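Local coordinates for protein dermonecrotic toxin (Pasteurella multocida, PDB 2EBF) that acts as a secreted mitogenic toxin that induces bone resorption and is associated with severe atrophic rhinitis in pigs, its C-terminal region holding a thiol-protease-like catalytic triad, at residues S463-P468 / P473-Y478; E227-G232 / P239-E244; W652-G657 / S662-T667. All coordinates share one frame; numbering follows the deposited sequence.

Contact 1. Residues S463-P468 / P473-Y478; sequences SDNSVP and PYKSLY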
ATOM      1  N   SER A 463       4.757 -13.115   8.868  1.00 30.49           N
ATOM      2  CA  SER A 463       5.099 -12.794  10.264  1.00 30.55           C
ATOM      3  C   SER A 463       5.080 -11.315  10.663  1.00 30.13           C
ATOM      4  O   SER A 463       4.846 -10.989  11.830  1.00 30.33           O
ATOM      5  CB  SER A 463       6.435 -13.435  10.669  1.00 30.73           C
ATOM      6  OG  SER A 463       7.534 -12.709  10.157  1.00 31.65           O
ATOM      7  N   ASP A 464       5.305 -10.410   9.719  1.00 29.37           N
ATOM      8  CA  ASP A 464       5.423  -9.004  10.102  1.00 29.15           C
ATOM      9  C   ASP A 464       4.094  -8.484  10.649  1.00 28.97           C
ATOM     10  O   ASP A 464       3.047  -8.676  10.019  1.00 28.78           O
ATOM     11  CB  ASP A 464       5.906  -8.154   8.918  1.00 29.53           C
ATOM     12  CG  ASP A 464       6.076  -6.696   9.283  1.00 29.65           C
ATOM     13  OD1 ASP A 464       5.570  -5.843   8.526  1.00 31.75           O
ATOM     14  OD2 ASP A 464       6.703  -6.393  10.325  1.00 30.93           O
ATOM     15  N   ASN A 465       4.143  -7.841  11.817  1.00 28.77           N
ATOM     16  CA  ASN A 465       2.962  -7.204  12.436  1.00 29.52           C
ATOM     17  C   ASN A 465       1.941  -8.225  12.968  1.00 30.01           C
ATOM     18  O   ASN A 465       0.752  -7.915  13.130  1.00 30.23           O
ATOM     19  CB  ASN A 465       2.303  -6.214  11.454  1.00 29.49           C
ATOM     20  CG  ASN A 465       1.666  -5.008  12.148  1.00 30.40           C
ATOM     21  OD1 ASN A 465       0.979  -4.192  11.505  1.00 33.48           O
ATOM     22  ND2 ASN A 465       1.898  -4.875  13.443  1.00 28.68           N
ATOM     23  N   SER A 466       2.420  -9.440  13.253  1.00 29.96           N
ATOM     24  CA  SER A 466       1.545 -10.562  13.626  1.00 30.73           C
ATOM     25  C   SER A 466       1.353 -10.794  15.128  1.00 31.47           C
ATOM     26  O   SER A 466       0.567 -11.668  15.524  1.00 31.83           O
ATOM     27  CB  SER A 466       2.039 -11.850  12.970  1.00 30.16           C
ATOM     28  OG  SER A 466       3.318 -12.206  13.460  1.00 29.50           O
ATOM     29  N   VAL A 467       2.050 -10.018  15.957  1.00 32.58           N
ATOM     30  CA  VAL A 467       1.986 -10.175  17.415  1.00 33.36           C
ATOM     31  C   VAL A 467       0.859  -9.318  18.002  1.00 34.63           C
ATOM     32  O   VAL A 467       0.732  -8.142  17.662  1.00 34.57           O
ATOM     33  CB  VAL A 467       3.355  -9.846  18.073  1.00 33.51           C
ATOM     34  CG1 VAL A 467       3.270  -9.824  19.611  1.00 33.09           C
ATOM     35  CG2 VAL A 467       4.400 -10.847  17.623  1.00 33.22           C
ATOM     36  N   PRO A 468       0.019  -9.910  18.875  1.00 35.77           N
ATOM     37  CA  PRO A 468      -1.031  -9.142  19.555  1.00 36.76           C
ATOM     38  C   PRO A 468      -0.453  -8.016  20.443  1.00 37.64           C
ATOM     39  O   PRO A 468       0.744  -8.022  20.731  1.00 37.50           O
ATOM     40  CB  PRO A 468      -1.769 -10.207  20.381  1.00 36.72           C
ATOM     41  CG  PRO A 468      -0.796 -11.332  20.510  1.00 36.94           C
ATOM     42  CD  PRO A 468      -0.006 -11.334  19.254  1.00 35.78           C
ATOM     43  N   PRO A 473      -8.229  -1.882  14.113  1.00 34.97           N
ATOM     44  CA  PRO A 473      -8.675  -2.466  12.841  1.00 33.78           C
ATOM     45  C   PRO A 473      -7.682  -2.288  11.687  1.00 32.77           C
ATOM     46  O   PRO A 473      -7.715  -3.060  10.728  1.00 32.71           O
ATOM     47  CB  PRO A 473      -9.990  -1.730  12.557  1.00 34.07           C
ATOM     48  CG  PRO A 473      -9.872  -0.424  13.313  1.00 35.21           C
ATOM     49  CD  PRO A 473      -9.075  -0.744  14.536  1.00 35.18           C
ATOM     50  N   TYR A 474      -6.812  -1.281  11.777  1.00 31.22           N
ATOM     51  CA  TYR A 474      -5.810  -1.042  10.739  1.00 30.30           C
ATOM     52  C   TYR A 474      -4.688  -2.073  10.811  1.00 29.45           C
ATOM     53  O   TYR A 474      -4.247  -2.570   9.783  1.00 29.44           O
ATOM     54  CB  TYR A 474      -5.283   0.406  10.774  1.00 30.23           C
ATOM     55  CG  TYR A 474      -6.401   1.390  10.545  1.00 29.86           C
ATOM     56  CD1 TYR A 474      -6.840   1.686   9.251  1.00 30.44           C
ATOM     57  CD2 TYR A 474      -7.082   1.967  11.620  1.00 29.82           C
ATOM     58  CE1 TYR A 474      -7.901   2.572   9.033  1.00 29.01           C
ATOM     59  CE2 TYR A 474      -8.144   2.855  11.408  1.00 29.55           C
ATOM     60  CZ  TYR A 474      -8.544   3.144  10.114  1.00 30.28           C
ATOM     61  OH  TYR A 474      -9.602   3.999   9.894  1.00 30.54           O
ATOM     62  N   LYS A 475      -4.253  -2.410  12.025  1.00 29.14           N
ATOM     63  CA  LYS A 475      -3.258  -3.474  12.208  1.00 29.15           C
ATOM     64  C   LYS A 475      -3.856  -4.807  11.740  1.00 28.95           C
ATOM     65  O   LYS A 475      -3.200  -5.596  11.047  1.00 28.95           O
ATOM     66  CB  LYS A 475      -2.815  -3.554  13.675  1.00 29.51           C
ATOM     67  CG  LYS A 475      -1.877  -4.732  13.997  1.00 29.40           C
ATOM     68  CD  LYS A 475      -1.699  -4.895  15.484  1.00 31.07           C
ATOM     69  CE  LYS A 475      -1.240  -6.290  15.845  1.00 32.05           C
ATOM     70  NZ  LYS A 475       0.189  -6.521  15.486  1.00 33.00           N
ATOM     71  N   SER A 476      -5.109  -5.049  12.112  1.00 28.76           N
ATOM     72  CA  SER A 476      -5.820  -6.266  11.695  1.00 28.29           C
ATOM     73  C   SER A 476      -5.934  -6.367  10.166  1.00 27.96           C
ATOM     74  O   SER A 476      -5.714  -7.437   9.591  1.00 27.91           O
ATOM     75  CB  SER A 476      -7.210  -6.326  12.336  1.00 28.57           C
ATOM     76  OG  SER A 476      -7.121  -6.425  13.748  1.00 28.89           O
ATOM     77  N   LEU A 477      -6.268  -5.252   9.521  1.00 27.64           N
ATOM     78  CA  LEU A 477      -6.388  -5.191   8.058  1.00 27.35           C
ATOM     79  C   LEU A 477      -5.041  -5.438   7.366  1.00 27.31           C
ATOM     80  O   LEU A 477      -4.979  -6.166   6.369  1.00 26.73           O
ATOM     81  CB  LEU A 477      -6.954  -3.828   7.629  1.00 27.53           C
ATOM     82  CG  LEU A 477      -7.062  -3.519   6.136  1.00 26.50           C
ATOM     83  CD1 LEU A 477      -7.933  -4.541   5.458  1.00 28.41           C
ATOM     84  CD2 LEU A 477      -7.621  -2.128   5.902  1.00 28.83           C
ATOM     85  N   TYR A 478      -3.985  -4.805   7.885  1.00 26.87           N
ATOM     86  CA  TYR A 478      -2.638  -4.969   7.366  1.00 27.45           C
ATOM     87  C   TYR A 478      -2.249  -6.441   7.380  1.00 27.44           C
ATOM     88  O   TYR A 478      -1.794  -6.979   6.377  1.00 28.09           O
ATOM     89  CB  TYR A 478      -1.603  -4.142   8.168  1.00 27.62           C
ATOM     90  CG  TYR A 478      -0.167  -4.436   7.740  1.00 29.02           C
ATOM     91  CD1 TYR A 478       0.585  -5.441   8.365  1.00 28.41           C
ATOM     92  CD2 TYR A 478       0.422  -3.734   6.691  1.00 28.38           C
ATOM     93  CE1 TYR A 478       1.895  -5.722   7.952  1.00 28.75           C
ATOM     94  CE2 TYR A 478       1.718  -4.002   6.283  1.00 28.71           C
ATOM     95  CZ  TYR A 478       2.447  -4.992   6.913  1.00 29.40           C
ATOM     96  OH  TYR A 478       3.739  -5.255   6.496  1.00 31.71           O
TER
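Asn465 and Lys475 mark the closest backbone approach, 7.3 Å from CA to CA, where an irregular loop meets the opening turn of a helix. From Ser463 to Ser466 the loop makes a type II beta turn, with Asn465 at its left-handed third position; the turn is closed by a weak bond between the backbones of Ser466 and Ser463. Lys475, extended until chi4 bends it (73°), delivers NZ to two carbonyls, 2.8 Å from Asn465 O and 2.8 Å from Val467 O. At the Asn465 carbonyl the ammonium stands well above the plane, whereas its approach to Val467 is less tilted. Phe470 adds a cation-pi contact. One helical turn on, Tyr478 OH donates to Asp464 OD1 at 2.8 Å, where the oxygen accepts on its anti lone pair, away from OD2, with ring and carboxylate planes nearly perpendicular. Asp464 OD2 meets Arg322, so the two oxygens link this loop to two helices. Asn465 CB rests 3.6 Å from Tyr478 CE1. Buried after an edge strand in the parallel part of the mixed C2 sheet, this is the strand-to-helix loop of a beta-alpha-beta crossover from strand 456-461 through helix 473-490 to strand 498-502, with strand 399-402 between the two in the sheet.

Contact 2. Residues E227-G232 / P239-E244; sequences ESWNEG and PGLLRE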
ATOM      1  N   GLU A 227      22.645 -22.315  38.046  1.00 54.30           N
ATOM      2  CA  GLU A 227      23.523 -22.424  39.204  1.00 54.63           C
ATOM      3  C   GLU A 227      24.853 -23.116  38.897  1.00 54.48           C
ATOM      4  O   GLU A 227      25.869 -22.786  39.503  1.00 54.58           O
ATOM      5  CB  GLU A 227      22.788 -23.052  40.388  1.00 54.81           C
ATOM      6  CG  GLU A 227      22.180 -21.990  41.307  1.00 56.10           C
ATOM      7  CD  GLU A 227      20.764 -22.309  41.765  1.00 57.91           C
ATOM      8  OE1 GLU A 227      19.980 -21.349  41.949  1.00 58.38           O
ATOM      9  OE2 GLU A 227      20.431 -23.507  41.936  1.00 58.62           O
ATOM     10  N   SER A 228      24.850 -24.049  37.946  1.00 54.38           N
ATOM     11  CA  SER A 228      26.092 -24.690  37.491  1.00 54.34           C
ATOM     12  C   SER A 228      26.993 -23.738  36.685  1.00 54.29           C
ATOM     13  O   SER A 228      28.179 -24.010  36.492  1.00 54.23           O
ATOM     14  CB  SER A 228      25.792 -25.959  36.683  1.00 54.38           C
ATOM     15  OG  SER A 228      25.129 -25.654  35.467  1.00 54.48           O
ATOM     16  N   TRP A 229      26.421 -22.622  36.232  1.00 54.19           N
ATOM     17  CA  TRP A 229      27.134 -21.643  35.408  1.00 54.06           C
ATOM     18  C   TRP A 229      27.984 -20.674  36.222  1.00 53.85           C
ATOM     19  O   TRP A 229      29.003 -20.185  35.728  1.00 53.91           O
ATOM     20  CB  TRP A 229      26.143 -20.857  34.550  1.00 54.17           C
ATOM     21  CG  TRP A 229      25.469 -21.677  33.494  1.00 54.45           C
ATOM     22  CD1 TRP A 229      25.323 -23.037  33.471  1.00 54.36           C
ATOM     23  CD2 TRP A 229      24.820 -21.184  32.319  1.00 54.53           C
ATOM     24  NE1 TRP A 229      24.641 -23.420  32.344  1.00 54.73           N
ATOM     25  CE2 TRP A 229      24.316 -22.302  31.620  1.00 54.88           C
ATOM     26  CE3 TRP A 229      24.621 -19.904  31.784  1.00 54.76           C
ATOM     27  CZ2 TRP A 229      23.620 -22.180  30.411  1.00 54.53           C
ATOM     28  CZ3 TRP A 229      23.931 -19.781  30.582  1.00 54.55           C
ATOM     29  CH2 TRP A 229      23.440 -20.915  29.909  1.00 54.63           C
ATOM     30  N   ASN A 230      27.548 -20.391  37.452  1.00 53.59           N
ATOM     31  CA  ASN A 230      28.281 -19.533  38.399  1.00 53.43           C
ATOM     32  C   ASN A 230      28.431 -18.079  37.951  1.00 52.99           C
ATOM     33  O   ASN A 230      29.553 -17.576  37.827  1.00 52.98           O
ATOM     34  CB  ASN A 230      29.661 -20.127  38.730  1.00 53.58           C
ATOM     35  CG  ASN A 230      29.617 -21.116  39.872  1.00 54.35           C
ATOM     36  OD1 ASN A 230      29.096 -22.227  39.737  1.00 54.75           O
ATOM     37  ND2 ASN A 230      30.187 -20.726  41.008  1.00 55.34           N
ATOM     38  N   GLU A 231      27.300 -17.412  37.715  1.00 52.53           N
ATOM     39  CA  GLU A 231      27.289 -16.019  37.243  1.00 51.85           C
ATOM     40  C   GLU A 231      26.495 -15.091  38.172  1.00 51.41           C
ATOM     41  O   GLU A 231      25.457 -15.482  38.717  1.00 51.13           O
ATOM     42  CB  GLU A 231      26.740 -15.927  35.810  1.00 51.91           C
ATOM     43  CG  GLU A 231      27.377 -16.880  34.784  1.00 51.95           C
ATOM     44  CD  GLU A 231      28.843 -16.580  34.476  1.00 52.38           C
ATOM     45  OE1 GLU A 231      29.320 -15.461  34.766  1.00 52.65           O
ATOM     46  OE2 GLU A 231      29.523 -17.477  33.933  1.00 53.04           O
ATOM     47  N   GLY A 232      26.976 -13.858  38.327  1.00 50.90           N
ATOM     48  CA  GLY A 232      26.390 -12.907  39.274  1.00 50.52           C
ATOM     49  C   GLY A 232      25.557 -11.759  38.722  1.00 50.35           C
ATOM     50  O   GLY A 232      25.136 -10.879  39.483  1.00 50.47           O
ATOM     51  N   PRO A 239      26.311 -14.571  27.477  1.00 50.92           N
ATOM     52  CA  PRO A 239      27.164 -15.324  26.546  1.00 51.29           C
ATOM     53  C   PRO A 239      26.888 -16.826  26.566  1.00 51.77           C
ATOM     54  O   PRO A 239      27.011 -17.490  25.531  1.00 51.83           O
ATOM     55  CB  PRO A 239      28.583 -15.047  27.061  1.00 51.32           C
ATOM     56  CG  PRO A 239      28.466 -13.809  27.861  1.00 50.95           C
ATOM     57  CD  PRO A 239      27.121 -13.880  28.497  1.00 50.86           C
ATOM     58  N   GLY A 240      26.517 -17.344  27.738  1.00 52.21           N
ATOM     59  CA  GLY A 240      26.194 -18.754  27.912  1.00 52.65           C
ATOM     60  C   GLY A 240      24.930 -19.150  27.179  1.00 53.13           C
ATOM     61  O   GLY A 240      24.912 -20.154  26.466  1.00 53.16           O
ATOM     62  N   LEU A 241      23.878 -18.347  27.346  1.00 53.41           N
ATOM     63  CA  LEU A 241      22.585 -18.588  26.697  1.00 53.62           C
ATOM     64  C   LEU A 241      22.715 -18.692  25.180  1.00 53.95           C
ATOM     65  O   LEU A 241      22.121 -19.573  24.562  1.00 53.86           O
ATOM     66  CB  LEU A 241      21.582 -17.496  27.067  1.00 53.39           C
ATOM     67  CG  LEU A 241      21.243 -17.325  28.549  1.00 52.87           C
ATOM     68  CD1 LEU A 241      20.754 -15.921  28.812  1.00 52.25           C
ATOM     69  CD2 LEU A 241      20.212 -18.335  29.006  1.00 52.49           C
ATOM     70  N   LEU A 242      23.511 -17.803  24.594  1.00 54.47           N
ATOM     71  CA  LEU A 242      23.744 -17.799  23.152  1.00 55.13           C
ATOM     72  C   LEU A 242      24.587 -18.984  22.668  1.00 55.61           C
ATOM     73  O   LEU A 242      24.172 -19.714  21.770  1.00 55.49           O
ATOM     74  CB  LEU A 242      24.375 -16.475  22.706  1.00 55.06           C
ATOM     75  CG  LEU A 242      23.611 -15.174  22.977  1.00 54.88           C
ATOM     76  CD1 LEU A 242      24.281 -14.033  22.233  1.00 54.59           C
ATOM     77  CD2 LEU A 242      22.134 -15.281  22.590  1.00 54.59           C
ATOM     78  N   ARG A 243      25.764 -19.170  23.267  1.00 56.23           N
ATOM     79  CA  ARG A 243      26.663 -20.273  22.910  1.00 56.86           C
ATOM     80  C   ARG A 243      25.953 -21.628  22.976  1.00 57.11           C
ATOM     81  O   ARG A 243      26.113 -22.472  22.085  1.00 57.16           O
ATOM     82  CB  ARG A 243      27.903 -20.261  23.812  1.00 56.92           C
ATOM     83  CG  ARG A 243      28.945 -21.329  23.494  1.00 57.67           C
ATOM     84  CD  ARG A 243      30.355 -20.912  23.918  1.00 59.03           C
ATOM     85  NE  ARG A 243      30.442 -20.497  25.321  1.00 60.18           N
ATOM     86  CZ  ARG A 243      30.627 -19.242  25.731  1.00 60.97           C
ATOM     87  NH1 ARG A 243      30.752 -18.252  24.851  1.00 61.12           N
ATOM     88  NH2 ARG A 243      30.690 -18.973  27.030  1.00 61.42           N
ATOM     89  N   GLU A 244      25.157 -21.819  24.024  1.00 57.38           N
ATOM     90  CA  GLU A 244      24.414 -23.058  24.203  1.00 57.65           C
ATOM     91  C   GLU A 244      23.280 -23.181  23.196  1.00 57.69           C
ATOM     92  O   GLU A 244      22.945 -24.285  22.763  1.00 57.78           O
ATOM     93  CB  GLU A 244      23.904 -23.191  25.640  1.00 57.78           C
ATOM     94  CG  GLU A 244      25.031 -23.369  26.663  1.00 58.49           C
ATOM     95  CD  GLU A 244      24.734 -24.419  27.722  1.00 59.32           C
ATOM     96  OE1 GLU A 244      23.881 -25.306  27.481  1.00 59.53           O
ATOM     97  OE2 GLU A 244      25.377 -24.366  28.793  1.00 59.91           O
TER
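Trp229 meets Gly240, Leu241 and Glu244 with a single indole, and the contact illustrates how one large ring can fasten a loop to a helix. Van der Waals packing on the main chain comes first. The six-membered ring settles on the helix where Gly240 has no side chain to hold it off, Trp229 CH2 lying 3.6 Å from Gly240 C and Trp229 CZ3 lying 3.5 Å from Leu241 N. Apolar contact adds little more: Trp229 CZ3 is 4.2 Å from Leu241 CG, and that leucine is shared with Tyr288 and Met295 of helix 288-300. The third kind is a carboxylate oxygen against ring carbon. Glu244, one turn farther along the helix, reaches back from the direction opposite to the indole, its chain bent at chi2 (-138°), and sets OE2 3.2 Å from Trp229 CZ2. Ring and carboxylate planes are inclined by 32°. Tyr226, just before the segment, meets the indole edge-to-face. No hydrogen bond crosses between 227-232 and 239-244. The chemistry therefore implies attachment by dispersion and shape on a partly exposed part of the C2 region, the carboxylate giving close contact but no hydrogen bond to the ring.

Contact 3. Residues W652-G657 / S662-T667; sequences WWRREG and SHQMHT
Gln664 pairs with Trp652 in an antiparallel ladder, and its side chain shows how neighbouring strands share one face. Gln664 CB sits over the five-membered ring of Trp652, 3.7 Å from the centroid, a CH-pi contact. With CG anti to the carbonyl carbon (chi1 -59°), Gln664 CG passes 3.7 Å from Arg654 CB, and a bend at chi2 (-65°) lays the amide flat on the guanidinium, planes 12° apart. OE1 hangs over the centre of that group. NE2 lies over NH2 without bonding to it, but a water accepts from Gln664 NE2 at 2.9 Å and, weakly, from Arg654 NH2. The guanidinium is fixed from another direction by a salt bridge, Arg654 NH1 to Glu656 OE1 at 2.6 Å. Ser662 OG lies 2.6 Å from Glu656 OE1 and 3.0 Å from Gln664 OE1, one proton within reach of both. In the backbone, paired bonds join Trp652 with Gln664 and Arg654 with Ser662; Trp653 and His663 form the non-hydrogen-bonded pair between them. This is the outer part of a twisted beta hairpin in the C3 region. Farther along, His666 bonds Asp681, a histidine-aspartate pair consistent with a thiol-protease-like triad, while Cys626 is here disulfide-bonded to Cys620.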
ATOM      1  N   TRP A 652      -8.190  24.846 -19.905  1.00 25.34           N
ATOM      2  CA  TRP A 652      -6.754  24.852 -19.642  1.00 25.77           C
ATOM      3  C   TRP A 652      -6.282  26.271 -19.363  1.00 26.10           C
ATOM      4  O   TRP A 652      -7.063  27.221 -19.448  1.00 25.41           O
ATOM      5  CB  TRP A 652      -5.967  24.229 -20.820  1.00 25.02           C
ATOM      6  CG  TRP A 652      -6.061  25.000 -22.118  1.00 25.13           C
ATOM      7  CD1 TRP A 652      -5.243  26.022 -22.530  1.00 23.78           C
ATOM      8  CD2 TRP A 652      -7.019  24.805 -23.164  1.00 25.36           C
ATOM      9  NE1 TRP A 652      -5.647  26.485 -23.764  1.00 25.14           N
ATOM     10  CE2 TRP A 652      -6.731  25.753 -24.179  1.00 24.74           C
ATOM     11  CE3 TRP A 652      -8.111  23.935 -23.338  1.00 26.18           C
ATOM     12  CZ2 TRP A 652      -7.491  25.853 -25.350  1.00 24.97           C
ATOM     13  CZ3 TRP A 652      -8.864  24.029 -24.513  1.00 24.65           C
ATOM     14  CH2 TRP A 652      -8.543  24.982 -25.504  1.00 25.33           C
ATOM     15  N   TRP A 653      -5.007  26.395 -19.018  1.00 26.14           N
ATOM     16  CA  TRP A 653      -4.420  27.703 -18.745  1.00 26.33           C
ATOM     17  C   TRP A 653      -3.560  28.135 -19.908  1.00 26.07           C
ATOM     18  O   TRP A 653      -2.933  27.302 -20.590  1.00 25.17           O
ATOM     19  CB  TRP A 653      -3.572  27.688 -17.461  1.00 25.10           C
ATOM     20  CG  TRP A 653      -4.293  27.171 -16.262  1.00 25.52           C
ATOM     21  CD1 TRP A 653      -4.077  25.975 -15.648  1.00 23.42           C
ATOM     22  CD2 TRP A 653      -5.367  27.808 -15.543  1.00 24.21           C
ATOM     23  NE1 TRP A 653      -4.933  25.821 -14.591  1.00 22.89           N
ATOM     24  CE2 TRP A 653      -5.740  26.929 -14.499  1.00 23.94           C
ATOM     25  CE3 TRP A 653      -6.040  29.038 -15.670  1.00 26.02           C
ATOM     26  CZ2 TRP A 653      -6.747  27.235 -13.573  1.00 23.36           C
ATOM     27  CZ3 TRP A 653      -7.060  29.343 -14.745  1.00 23.91           C
ATOM     28  CH2 TRP A 653      -7.411  28.432 -13.722  1.00 24.38           C
ATOM     29  N   ARG A 654      -3.523  29.442 -20.133  1.00 26.61           N
ATOM     30  CA  ARG A 654      -2.710  30.000 -21.205  1.00 27.98           C
ATOM     31  C   ARG A 654      -1.933  31.211 -20.685  1.00 28.65           C
ATOM     32  O   ARG A 654      -2.506  32.086 -20.027  1.00 27.88           O
ATOM     33  CB  ARG A 654      -3.588  30.413 -22.388  1.00 27.78           C
ATOM     34  CG  ARG A 654      -2.801  30.824 -23.638  1.00 32.20           C
ATOM     35  CD  ARG A 654      -3.335  32.132 -24.181  1.00 36.30           C
ATOM     36  NE  ARG A 654      -4.321  31.938 -25.219  1.00 38.52           N
ATOM     37  CZ  ARG A 654      -5.199  32.855 -25.625  1.00 40.18           C
ATOM     38  NH1 ARG A 654      -5.253  34.060 -25.064  1.00 39.92           N
ATOM     39  NH2 ARG A 654      -6.043  32.549 -26.593  1.00 40.54           N
ATOM     40  N   ARG A 655      -0.631  31.246 -20.971  1.00 29.42           N
ATOM     41  CA  ARG A 655       0.201  32.387 -20.573  1.00 31.69           C
ATOM     42  C   ARG A 655      -0.321  33.657 -21.228  1.00 31.88           C
ATOM     43  O   ARG A 655      -0.609  33.665 -22.432  1.00 32.07           O
ATOM     44  CB  ARG A 655       1.675  32.136 -20.939  1.00 32.31           C
ATOM     45  CG  ARG A 655       2.629  33.337 -20.786  1.00 36.70           C
ATOM     46  CD  ARG A 655       2.656  33.866 -19.352  1.00 42.95           C
ATOM     47  NE  ARG A 655       3.933  34.479 -18.971  1.00 46.82           N
ATOM     48  CZ  ARG A 655       4.321  35.719 -19.277  1.00 49.42           C
ATOM     49  NH1 ARG A 655       3.563  36.518 -20.021  1.00 49.08           N
ATOM     50  NH2 ARG A 655       5.501  36.156 -18.848  1.00 50.61           N
ATOM     51  N   GLU A 656      -0.490  34.703 -20.423  1.00 33.31           N
ATOM     52  CA  GLU A 656      -0.875  36.031 -20.914  1.00 35.10           C
ATOM     53  C   GLU A 656       0.210  37.042 -20.565  1.00 36.27           C
ATOM     54  O   GLU A 656       1.032  36.789 -19.695  1.00 36.62           O
ATOM     55  CB  GLU A 656      -2.217  36.490 -20.316  1.00 35.12           C
ATOM     56  CG  GLU A 656      -3.435  35.635 -20.693  1.00 35.48           C
ATOM     57  CD  GLU A 656      -3.769  35.615 -22.192  1.00 36.98           C
ATOM     58  OE1 GLU A 656      -4.461  34.660 -22.610  1.00 35.73           O
ATOM     59  OE2 GLU A 656      -3.352  36.529 -22.950  1.00 37.53           O
ATOM     60  N   GLY A 657       0.190  38.187 -21.239  1.00 38.06           N
ATOM     61  CA  GLY A 657       1.116  39.292 -20.953  1.00 39.69           C
ATOM     62  C   GLY A 657       1.246  39.604 -19.475  1.00 40.75           C
ATOM     63  O   GLY A 657       0.278  39.462 -18.711  1.00 41.50           O
ATOM     64  N   SER A 662      -4.600  33.012 -18.350  1.00 31.17           N
ATOM     65  CA  SER A 662      -6.041  33.005 -18.603  1.00 30.09           C
ATOM     66  C   SER A 662      -6.524  31.564 -18.646  1.00 28.53           C
ATOM     67  O   SER A 662      -5.716  30.645 -18.817  1.00 27.85           O
ATOM     68  CB  SER A 662      -6.388  33.717 -19.915  1.00 29.85           C
ATOM     69  OG  SER A 662      -5.743  33.099 -21.016  1.00 31.17           O
ATOM     70  N   HIS A 663      -7.831  31.365 -18.458  1.00 27.49           N
ATOM     71  CA  HIS A 663      -8.445  30.069 -18.753  1.00 26.93           C
ATOM     72  C   HIS A 663      -8.970  30.099 -20.200  1.00 26.27           C
ATOM     73  O   HIS A 663      -9.491  31.125 -20.665  1.00 26.19           O
ATOM     74  CB  HIS A 663      -9.564  29.755 -17.744  1.00 27.30           C
ATOM     75  CG  HIS A 663     -10.803  30.575 -17.929  1.00 28.40           C
ATOM     76  ND1 HIS A 663     -10.895  31.892 -17.529  1.00 28.76           N
ATOM     77  CD2 HIS A 663     -12.012  30.256 -18.456  1.00 29.03           C
ATOM     78  CE1 HIS A 663     -12.100  32.354 -17.814  1.00 29.25           C
ATOM     79  NE2 HIS A 663     -12.798  31.382 -18.376  1.00 29.45           N
ATOM     80  N   GLN A 664      -8.805  28.984 -20.911  1.00 26.01           N
ATOM     81  CA  GLN A 664      -9.279  28.835 -22.283  1.00 25.33           C
ATOM     82  C   GLN A 664     -10.040  27.513 -22.314  1.00 24.60           C
ATOM     83  O   GLN A 664      -9.679  26.586 -21.593  1.00 24.36           O
ATOM     84  CB  GLN A 664      -8.097  28.769 -23.271  1.00 26.22           C
ATOM     85  CG  GLN A 664      -7.162  30.001 -23.272  1.00 27.58           C
ATOM     86  CD  GLN A 664      -7.841  31.292 -23.739  1.00 30.79           C
ATOM     87  OE1 GLN A 664      -7.675  32.354 -23.124  1.00 32.97           O
ATOM     88  NE2 GLN A 664      -8.597  31.209 -24.826  1.00 28.51           N
ATOM     89  N   MET A 665     -11.089  27.424 -23.125  1.00 24.35           N
ATOM     90  CA  MET A 665     -11.893  26.204 -23.137  1.00 24.49           C
ATOM     91  C   MET A 665     -12.470  25.835 -24.501  1.00 23.96           C
ATOM     92  O   MET A 665     -12.433  26.616 -25.469  1.00 23.85           O
ATOM     93  CB  MET A 665     -13.001  26.267 -22.067  1.00 24.29           C
ATOM     94  CG  MET A 665     -14.245  27.088 -22.454  1.00 25.15           C
ATOM     95  SD  MET A 665     -13.988  28.811 -22.939  1.00 28.42           S
ATOM     96  CE  MET A 665     -13.331  29.492 -21.421  1.00 27.27           C
ATOM     97  N   HIS A 666     -12.993  24.619 -24.575  1.00 24.01           N
ATOM     98  CA  HIS A 666     -13.641  24.140 -25.783  1.00 23.48           C
ATOM     99  C   HIS A 666     -14.627  23.067 -25.363  1.00 23.50           C
ATOM    100  O   HIS A 666     -14.501  22.499 -24.274  1.00 23.04           O
ATOM    101  CB  HIS A 666     -12.606  23.564 -26.763  1.00 24.09           C
ATOM    102  CG  HIS A 666     -13.182  23.174 -28.098  1.00 23.25           C
ATOM    103  ND1 HIS A 666     -14.178  23.896 -28.721  1.00 24.26           N
ATOM    104  CD2 HIS A 666     -12.863  22.168 -28.946  1.00 22.51           C
ATOM    105  CE1 HIS A 666     -14.461  23.339 -29.886  1.00 24.46           C
ATOM    106  NE2 HIS A 666     -13.686  22.279 -30.040  1.00 22.50           N
ATOM    107  N   THR A 667     -15.604  22.792 -26.221  1.00 23.38           N
ATOM    108  CA  THR A 667     -16.665  21.841 -25.894  1.00 23.29           C
ATOM    109  C   THR A 667     -17.167  21.179 -27.173  1.00 24.20           C
ATOM    110  O   THR A 667     -17.007  21.725 -28.272  1.00 24.25           O
ATOM    111  CB  THR A 667     -17.814  22.564 -25.100  1.00 23.45           C
ATOM    112  OG1 THR A 667     -18.648  21.598 -24.435  1.00 24.27           O
ATOM    113  CG2 THR A 667     -18.652  23.461 -26.018  1.00 23.98           C
TER
HETATM  114  O   HOH W   1      -9.157  33.228 -26.899  1.00 53.60           O

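Read from the N terminus, the three contacts follow in series, each finished before the next begins, so none nests or crosses. Contact 2 comes first, folding the loop before helix 234-248 back on that helix at a far edge of the C2 region. Contact 1, about 36 Å away between centres, closes the short loop between strand 456-461 and helix 473-490 in the buried interior of the same region. Contact 3 closes a hairpin in the C3 region; its centre is about 50 Å from that of contact 1 and about 79 Å from that of contact 2, beyond the chain's centre from the latter. As a worked example, each is a local closure, of loop on helix, of strand-helix connection, and of strand on strand.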